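Local coordinates for protein methyl-coenzyme M reductase subunit gamma (Methanosarcina barkeri, PDB 1E6Y) that helps form methyl-coenzyme M reductase, the nickel enzyme that releases methane from methyl-coenzyme M with coenzyme B as reductant in the last step of methanogenesis, at residues Arg4-Gly9 with Ala105-Arg110; Gly23-Leu28 with Ala134-Glu139. All blocks are in the same frame, centred on the assembly; numbering follows the deposited sequence.

Contact 1: residues Arg4-Gly9 with Ala105-Arg110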
ATOM      1  N   ARG C   4      24.382 -16.704  42.435  1.00 19.75           N
ATOM      2  CA  ARG C   4      24.289 -15.576  41.501  1.00 18.44           C
ATOM      3  C   ARG C   4      25.274 -14.469  41.844  1.00 17.86           C
ATOM      4  O   ARG C   4      25.510 -14.181  43.022  1.00 17.62           O
ATOM      5  CB  ARG C   4      22.844 -15.072  41.491  1.00 18.41           C
ATOM      6  CG  ARG C   4      21.962 -15.896  40.545  1.00 18.35           C
ATOM      7  CD  ARG C   4      20.508 -15.526  40.760  1.00 18.32           C
ATOM      8  NE  ARG C   4      19.958 -15.915  42.047  1.00 18.69           N
ATOM      9  CZ  ARG C   4      18.825 -15.504  42.590  1.00 18.26           C
ATOM     10  NH1 ARG C   4      18.064 -14.618  41.945  1.00 17.68           N
ATOM     11  NH2 ARG C   4      18.414 -15.933  43.774  1.00 18.50           N
ATOM     12  N   GLN C   5      25.844 -13.850  40.811  1.00 16.68           N
ATOM     13  CA  GLN C   5      26.762 -12.722  40.977  1.00 16.26           C
ATOM     14  C   GLN C   5      26.159 -11.391  40.517  1.00 15.83           C
ATOM     15  O   GLN C   5      26.690 -10.323  40.833  1.00 15.06           O
ATOM     16  CB  GLN C   5      28.072 -12.986  40.228  1.00 16.75           C
ATOM     17  CG  GLN C   5      27.913 -13.246  38.735  1.00 16.68           C
ATOM     18  CD  GLN C   5      29.211 -13.684  38.077  1.00 16.52           C
ATOM     19  OE1 GLN C   5      30.252 -13.772  38.729  1.00 17.06           O
ATOM     20  NE2 GLN C   5      29.159 -13.937  36.776  1.00 15.97           N
ATOM     21  N   TYR C   6      25.097 -11.478  39.715  1.00 14.48           N
ATOM     22  CA  TYR C   6      24.232 -10.343  39.369  1.00 14.96           C
ATOM     23  C   TYR C   6      24.805  -9.332  38.377  1.00 15.04           C
ATOM     24  O   TYR C   6      24.207  -9.077  37.332  1.00 15.36           O
ATOM     25  CB  TYR C   6      23.767  -9.611  40.637  1.00 14.85           C
ATOM     26  CG  TYR C   6      22.866 -10.443  41.517  1.00 15.43           C
ATOM     27  CD1 TYR C   6      23.354 -11.044  42.677  1.00 15.04           C
ATOM     28  CD2 TYR C   6      21.533 -10.666  41.170  1.00 15.32           C
ATOM     29  CE1 TYR C   6      22.537 -11.850  43.469  1.00 15.89           C
ATOM     30  CE2 TYR C   6      20.707 -11.470  41.952  1.00 16.15           C
ATOM     31  CZ  TYR C   6      21.214 -12.059  43.099  1.00 16.38           C
ATOM     32  OH  TYR C   6      20.397 -12.847  43.880  1.00 17.26           O
ATOM     33  N   TYR C   7      25.938  -8.727  38.720  1.00 14.84           N
ATOM     34  CA  TYR C   7      26.457  -7.595  37.962  1.00 14.64           C
ATOM     35  C   TYR C   7      27.961  -7.454  38.185  1.00 14.50           C
ATOM     36  O   TYR C   7      28.456  -7.703  39.285  1.00 14.81           O
ATOM     37  CB  TYR C   7      25.743  -6.312  38.399  1.00 14.33           C
ATOM     38  CG  TYR C   7      25.862  -5.169  37.419  1.00 14.18           C
ATOM     39  CD1 TYR C   7      25.159  -5.183  36.216  1.00 14.03           C
ATOM     40  CD2 TYR C   7      26.713  -4.094  37.672  1.00 13.70           C
ATOM     41  CE1 TYR C   7      25.304  -4.159  35.284  1.00 13.81           C
ATOM     42  CE2 TYR C   7      26.868  -3.066  36.744  1.00 14.84           C
ATOM     43  CZ  TYR C   7      26.158  -3.107  35.554  1.00 13.69           C
ATOM     44  OH  TYR C   7      26.300  -2.094  34.635  1.00 14.54           O
ATOM     45  N   PRO C   8      28.708  -7.069  37.137  1.00 14.62           N
ATOM     46  CA  PRO C   8      30.147  -6.816  37.268  1.00 14.79           C
ATOM     47  C   PRO C   8      30.458  -5.499  37.971  1.00 15.08           C
ATOM     48  O   PRO C   8      29.553  -4.805  38.439  1.00 15.75           O
ATOM     49  CB  PRO C   8      30.637  -6.814  35.822  1.00 14.81           C
ATOM     50  CG  PRO C   8      29.451  -6.347  35.048  1.00 14.65           C
ATOM     51  CD  PRO C   8      28.277  -7.000  35.727  1.00 14.53           C
ATOM     52  N   GLY C   9      31.745  -5.180  38.071  1.00 14.88           N
ATOM     53  CA  GLY C   9      32.148  -3.893  38.604  1.00 15.30           C
ATOM     54  C   GLY C   9      32.602  -3.949  40.047  1.00 15.68           C
ATOM     55  O   GLY C   9      32.109  -4.757  40.836  1.00 15.00           O
ATOM     56  N   ALA C 105      12.629  -5.542  40.794  1.00 11.91           N
ATOM     57  CA  ALA C 105      11.275  -6.087  40.744  1.00 12.08           C
ATOM     58  C   ALA C 105      11.244  -7.480  40.120  1.00 11.77           C
ATOM     59  O   ALA C 105      10.671  -8.406  40.692  1.00 12.30           O
ATOM     60  CB  ALA C 105      10.356  -5.144  39.972  1.00 12.12           C
ATOM     61  N   ALA C 106      11.942  -7.643  38.998  1.00 11.86           N
ATOM     62  CA  ALA C 106      11.950  -8.908  38.260  1.00 11.97           C
ATOM     63  C   ALA C 106      12.582 -10.054  39.052  1.00 11.89           C
ATOM     64  O   ALA C 106      12.129 -11.197  38.977  1.00 11.80           O
ATOM     65  CB  ALA C 106      12.680  -8.732  36.934  1.00 11.52           C
ATOM     66  N   ILE C 107      13.633  -9.740  39.806  1.00 12.10           N
ATOM     67  CA  ILE C 107      14.396 -10.753  40.530  1.00 12.33           C
ATOM     68  C   ILE C 107      13.744 -11.136  41.863  1.00 12.66           C
ATOM     69  O   ILE C 107      13.773 -12.303  42.255  1.00 13.08           O
ATOM     70  CB  ILE C 107      15.852 -10.268  40.774  1.00 12.69           C
ATOM     71  CG1 ILE C 107      16.602 -10.212  39.440  1.00 12.53           C
ATOM     72  CG2 ILE C 107      16.581 -11.195  41.748  1.00 12.66           C
ATOM     73  CD1 ILE C 107      17.919  -9.464  39.499  1.00 12.33           C
ATOM     74  N   ASN C 108      13.087 -10.180  42.512  1.00 12.88           N
ATOM     75  CA  ASN C 108      12.674 -10.365  43.902  1.00 13.62           C
ATOM     76  C   ASN C 108      11.171 -10.513  44.129  1.00 13.81           C
ATOM     77  O   ASN C 108      10.742 -10.870  45.230  1.00 14.41           O
ATOM     78  CB  ASN C 108      13.215  -9.220  44.760  1.00 14.14           C
ATOM     79  CG  ASN C 108      14.726  -9.173  44.768  1.00 14.63           C
ATOM     80  OD1 ASN C 108      15.377 -10.030  45.363  1.00 16.27           O
ATOM     81  ND2 ASN C 108      15.293  -8.195  44.076  1.00 14.48           N
ATOM     82  N   PHE C 109      10.373 -10.257  43.097  1.00 13.82           N
ATOM     83  CA  PHE C 109       8.921 -10.333  43.232  1.00 13.44           C
ATOM     84  C   PHE C 109       8.294 -11.222  42.169  1.00 13.47           C
ATOM     85  O   PHE C 109       8.762 -11.261  41.029  1.00 13.15           O
ATOM     86  CB  PHE C 109       8.307  -8.929  43.167  1.00 13.84           C
ATOM     87  CG  PHE C 109       8.657  -8.070  44.347  1.00 15.07           C
ATOM     88  CD1 PHE C 109       9.864  -7.382  44.386  1.00 15.60           C
ATOM     89  CD2 PHE C 109       7.827  -8.036  45.463  1.00 15.63           C
ATOM     90  CE1 PHE C 109      10.250  -6.684  45.530  1.00 16.00           C
ATOM     91  CE2 PHE C 109       8.204  -7.339  46.608  1.00 15.57           C
ATOM     92  CZ  PHE C 109       9.415  -6.663  46.641  1.00 15.82           C
ATOM     93  N   ARG C 110       7.247 -11.947  42.554  1.00 13.57           N
ATOM     94  CA  ARG C 110       6.567 -12.853  41.629  1.00 13.26           C
ATOM     95  C   ARG C 110       5.442 -12.129  40.892  1.00 12.86           C
ATOM     96  O   ARG C 110       4.718 -11.342  41.486  1.00 12.88           O
ATOM     97  CB  ARG C 110       5.954 -14.035  42.391  1.00 13.18           C
ATOM     98  CG  ARG C 110       6.981 -14.739  43.281  1.00 14.08           C
ATOM     99  CD  ARG C 110       6.337 -15.985  43.894  1.00 13.76           C
ATOM    100  NE  ARG C 110       6.220 -17.015  42.848  1.00 14.48           N
ATOM    101  CZ  ARG C 110       5.054 -17.564  42.513  1.00 14.25           C
ATOM    102  NH1 ARG C 110       5.060 -18.485  41.551  1.00 15.75           N
ATOM    103  NH2 ARG C 110       3.927 -17.185  43.089  1.00 14.56           N
TER
HETATM  104  O   HOH W   1      16.046 -14.004  43.953  1.00 26.88           O
HETATM  105  O   HOH W   2      17.997 -12.068  45.075  1.00 39.17           O
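Ile107, in the last turn of helix 98-108, meets Arg4 and Tyr6 of the N-terminal arm, a case of a helix end joined to an irregular peptide, which makes a gamma turn at Tyr6, by one branched side chain and two waters. Its CG2 methyl, anti to the backbone N, does most of the touching: it sits 3.7 Å from NH1 of Arg4, obliquely to the guanidinium, and 4.1 Å from CE2 of Tyr6, close to the ring plane at the edge. The other branch brings CD1 to 4.2 Å from CD2 of Tyr6. Met21 of helix 12-22 packs on both Ile107 and Tyr6.

The carbonyl of Ile107 turns the contact polar. Water 1 accepts a 2.9 Å bond from Arg4 NH1, in the plane of the guanidinium, and gives a weak one to Ile107 O, which also receives the hydroxyl of Thr260 of the beta subunit. On the arm itself Tyr6 OH lies 3.3 Å above the centre of the Arg4 guanidinium, while CB of Arg4 rests on a face of the Tyr6 ring toward its rim; the bend of the arginine at chi3 (-68°) helps bring its end over the hydroxyl. Arg4 NE makes a salt bridge with Glu266 of the beta subunit, so the arm and the helix end are both held at a subunit interface.

Asn108, the next residue, takes part through solvent. Its ND2 is held by the carbonyls of Phe104 and Met21, and water 2, 2.8 Å from Tyr6 OH, donates a weak bond of 3.3 Å to Asn108 OD1.

Contact 2: residues Gly23-Leu28 with Ala134-Glu139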
ATOM      1  N   GLY C  23      18.048  -7.386  46.037  1.00 16.01           N
ATOM      2  CA  GLY C  23      17.023  -7.017  47.001  1.00 16.90           C
ATOM      3  C   GLY C  23      17.542  -6.839  48.417  1.00 17.50           C
ATOM      4  O   GLY C  23      16.762  -6.776  49.367  1.00 17.97           O
ATOM      5  N   LYS C  24      18.860  -6.750  48.561  1.00 17.81           N
ATOM      6  CA  LYS C  24      19.475  -6.504  49.860  1.00 18.95           C
ATOM      7  C   LYS C  24      19.553  -5.002  50.115  1.00 18.31           C
ATOM      8  O   LYS C  24      20.573  -4.361  49.857  1.00 18.72           O
ATOM      9  CB  LYS C  24      20.860  -7.151  49.909  1.00 19.95           C
ATOM     10  CG  LYS C  24      20.796  -8.672  49.858  1.00 22.53           C
ATOM     11  CD  LYS C  24      22.169  -9.309  49.761  1.00 25.10           C
ATOM     12  CE  LYS C  24      22.042 -10.825  49.665  1.00 26.45           C
ATOM     13  NZ  LYS C  24      23.363 -11.517  49.722  1.00 28.02           N
ATOM     14  N   LEU C  25      18.429  -4.442  50.547  1.00 18.00           N
ATOM     15  CA  LEU C  25      18.261  -3.000  50.661  1.00 18.16           C
ATOM     16  C   LEU C  25      17.990  -2.614  52.107  1.00 18.29           C
ATOM     17  O   LEU C  25      17.070  -3.141  52.732  1.00 18.61           O
ATOM     18  CB  LEU C  25      17.087  -2.540  49.790  1.00 17.98           C
ATOM     19  CG  LEU C  25      17.182  -2.793  48.287  1.00 17.85           C
ATOM     20  CD1 LEU C  25      15.814  -2.635  47.646  1.00 17.26           C
ATOM     21  CD2 LEU C  25      18.175  -1.827  47.675  1.00 17.04           C
ATOM     22  N   GLU C  26      18.741  -1.637  52.604  1.00 18.64           N
ATOM     23  CA  GLU C  26      18.543  -1.131  53.959  1.00 18.78           C
ATOM     24  C   GLU C  26      17.216  -0.386  54.079  1.00 18.68           C
ATOM     25  O   GLU C  26      16.901   0.477  53.260  1.00 18.05           O
ATOM     26  CB  GLU C  26      19.695  -0.200  54.347  1.00 19.21           C
ATOM     27  CG  GLU C  26      19.595   0.354  55.764  1.00 20.52           C
ATOM     28  CD  GLU C  26      20.777   1.229  56.152  1.00 21.69           C
ATOM     29  OE1 GLU C  26      20.858   1.609  57.338  1.00 22.61           O
ATOM     30  OE2 GLU C  26      21.622   1.543  55.283  1.00 21.71           O
ATOM     31  N   LYS C  27      16.409  -0.785  55.057  1.00 18.95           N
ATOM     32  CA  LYS C  27      15.186  -0.065  55.391  1.00 19.16           C
ATOM     33  C   LYS C  27      15.552   1.245  56.086  1.00 19.30           C
ATOM     34  O   LYS C  27      16.317   1.249  57.053  1.00 19.40           O
ATOM     35  CB  LYS C  27      14.314  -0.920  56.311  1.00 20.14           C
ATOM     36  CG  LYS C  27      12.914  -0.378  56.541  1.00 21.64           C
ATOM     37  CD  LYS C  27      12.118  -1.331  57.418  1.00 23.81           C
ATOM     38  CE  LYS C  27      10.669  -0.900  57.556  1.00 25.67           C
ATOM     39  NZ  LYS C  27      10.563   0.474  58.108  1.00 27.50           N
ATOM     40  N   LEU C  28      15.051   2.357  55.555  1.00 18.66           N
ATOM     41  CA  LEU C  28      15.434   3.674  56.049  1.00 18.69           C
ATOM     42  C   LEU C  28      14.277   4.440  56.672  1.00 18.06           C
ATOM     43  O   LEU C  28      14.491   5.422  57.382  1.00 18.18           O
ATOM     44  CB  LEU C  28      16.041   4.510  54.917  1.00 18.69           C
ATOM     45  CG  LEU C  28      17.377   4.047  54.330  1.00 19.28           C
ATOM     46  CD1 LEU C  28      17.826   5.029  53.266  1.00 19.10           C
ATOM     47  CD2 LEU C  28      18.424   3.945  55.425  1.00 19.01           C
ATOM     48  N   ALA C 134       5.664  -2.057  46.159  1.00 14.10           N
ATOM     49  CA  ALA C 134       5.626  -0.619  46.407  1.00 14.17           C
ATOM     50  C   ALA C 134       6.152  -0.263  47.795  1.00 14.59           C
ATOM     51  O   ALA C 134       6.935   0.675  47.944  1.00 13.98           O
ATOM     52  CB  ALA C 134       4.204  -0.105  46.241  1.00 14.07           C
ATOM     53  N   LYS C 135       5.763  -1.049  48.798  1.00 14.86           N
ATOM     54  CA  LYS C 135       6.155  -0.785  50.181  1.00 15.06           C
ATOM     55  C   LYS C 135       7.666  -0.846  50.367  1.00 14.68           C
ATOM     56  O   LYS C 135       8.248   0.016  51.023  1.00 14.55           O
ATOM     57  CB  LYS C 135       5.475  -1.779  51.125  1.00 16.52           C
ATOM     58  CG  LYS C 135       5.647  -1.453  52.601  1.00 18.89           C
ATOM     59  CD  LYS C 135       4.580  -2.139  53.428  1.00 21.63           C
ATOM     60  CE  LYS C 135       3.954  -1.174  54.424  1.00 24.05           C
ATOM     61  NZ  LYS C 135       4.805  -0.999  55.631  1.00 24.59           N
ATOM     62  N   VAL C 136       8.303  -1.836  49.746  1.00 14.16           N
ATOM     63  CA  VAL C 136       9.752  -1.975  49.825  1.00 14.43           C
ATOM     64  C   VAL C 136      10.448  -0.814  49.117  1.00 14.43           C
ATOM     65  O   VAL C 136      11.405  -0.246  49.642  1.00 14.33           O
ATOM     66  CB  VAL C 136      10.233  -3.314  49.210  1.00 14.36           C
ATOM     67  CG1 VAL C 136      11.749  -3.430  49.320  1.00 14.34           C
ATOM     68  CG2 VAL C 136       9.564  -4.487  49.920  1.00 14.30           C
ATOM     69  N   GLN C 137       9.907  -0.402  47.975  1.00 14.18           N
ATOM     70  CA  GLN C 137      10.475   0.715  47.228  1.00 13.94           C
ATOM     71  C   GLN C 137      10.323   2.035  47.978  1.00 13.79           C
ATOM     72  O   GLN C 137      11.210   2.883  47.928  1.00 14.27           O
ATOM     73  CB  GLN C 137       9.826   0.825  45.850  1.00 13.84           C
ATOM     74  CG  GLN C 137      10.106  -0.357  44.942  1.00 13.86           C
ATOM     75  CD  GLN C 137       9.875  -0.034  43.478  1.00 14.46           C
ATOM     76  OE1 GLN C 137      10.747   0.528  42.814  1.00 14.05           O
ATOM     77  NE2 GLN C 137       8.694  -0.376  42.971  1.00 14.20           N
ATOM     78  N   MET C 138       9.241   2.164  48.741  1.00 14.18           N
ATOM     79  CA  MET C 138       8.968   3.384  49.495  1.00 14.43           C
ATOM     80  C   MET C 138       9.824   3.487  50.758  1.00 14.96           C
ATOM     81  O   MET C 138      10.221   4.584  51.151  1.00 14.62           O
ATOM     82  CB  MET C 138       7.487   3.454  49.885  1.00 14.38           C
ATOM     83  CG  MET C 138       6.523   3.647  48.719  1.00 14.31           C
ATOM     84  SD  MET C 138       6.780   5.186  47.809  1.00 14.93           S
ATOM     85  CE  MET C 138       5.952   6.368  48.884  1.00 14.70           C
ATOM     86  N   GLU C 139      10.105   2.344  51.381  1.00 14.99           N
ATOM     87  CA  GLU C 139      10.707   2.315  52.713  1.00 15.11           C
ATOM     88  C   GLU C 139      12.225   2.165  52.713  1.00 15.28           C
ATOM     89  O   GLU C 139      12.892   2.594  53.654  1.00 15.43           O
ATOM     90  CB  GLU C 139      10.093   1.187  53.548  1.00 15.33           C
ATOM     91  CG  GLU C 139       8.627   1.400  53.906  1.00 16.42           C
ATOM     92  CD  GLU C 139       8.095   0.369  54.892  1.00 16.36           C
ATOM     93  OE1 GLU C 139       8.622  -0.761  54.932  1.00 16.66           O
ATOM     94  OE2 GLU C 139       7.134   0.690  55.620  1.00 17.28           O
TER
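The carboxylate of Glu139, which Lys27 of the loop meets through OE1, has its OE2 gripped by two donors, Lys135 NZ at 2.9 Å, one helical turn back, and the backbone N of Ile31. Lys135 comes from above the carboxylate, 45° out of its plane, and also bonds to Ile31 O. At OE1, Lys27 CE approaches to 3.3 Å, whereas Lys27 NZ stays at 3.9 Å, a long salt bridge. The two side chains run side by side in the same direction; Lys27 is extended to CE and bends only at chi4 (-57°), leaving CE nearer to OE1 than NZ, whose firmer partners are Arg29 O and Glu30.

Together the three charges form a salt-bridge network along the last turn of helix 127-139, where the loop between helices 12-22 and 33-40 passes. Beside this network the backbones join directly: Leu28 N donates to Glu139 O over 2.9 Å, nearly straight at 162°, and CB of Leu28 is 3.9 Å from that same oxygen. Glu26 continues the pairing through backbone bonds to Glu141. Farther back along the loop, CD1 of Leu25 makes a loose apolar contact with CG1 of Val136, both side chains also packing on Phe104 of helix 98-108.

The centres of contacts 1 and 2 lie about 15 Å apart, and along the chain the segments alternate: 4-9, 23-28, 105-110, then 134-139. Helix 12-22 separates the two N-terminal segments, while the two later ones end helices 98-108 and 127-139, between which strands 113-116 and 121-126 intervene. The contacts also touch each other, Phe109 CZ meeting Val136 CG2 at 3.9 Å, and Asn108 ND2 approaching Gly23 N at 3.5 Å. The N-terminal region is thus laid across the ends of two successive helices. Contact 1 borders the beta subunit, whereas no other chain of the assembly touches contact 2, and both lie away from the residues that line the F430 and coenzyme M sites.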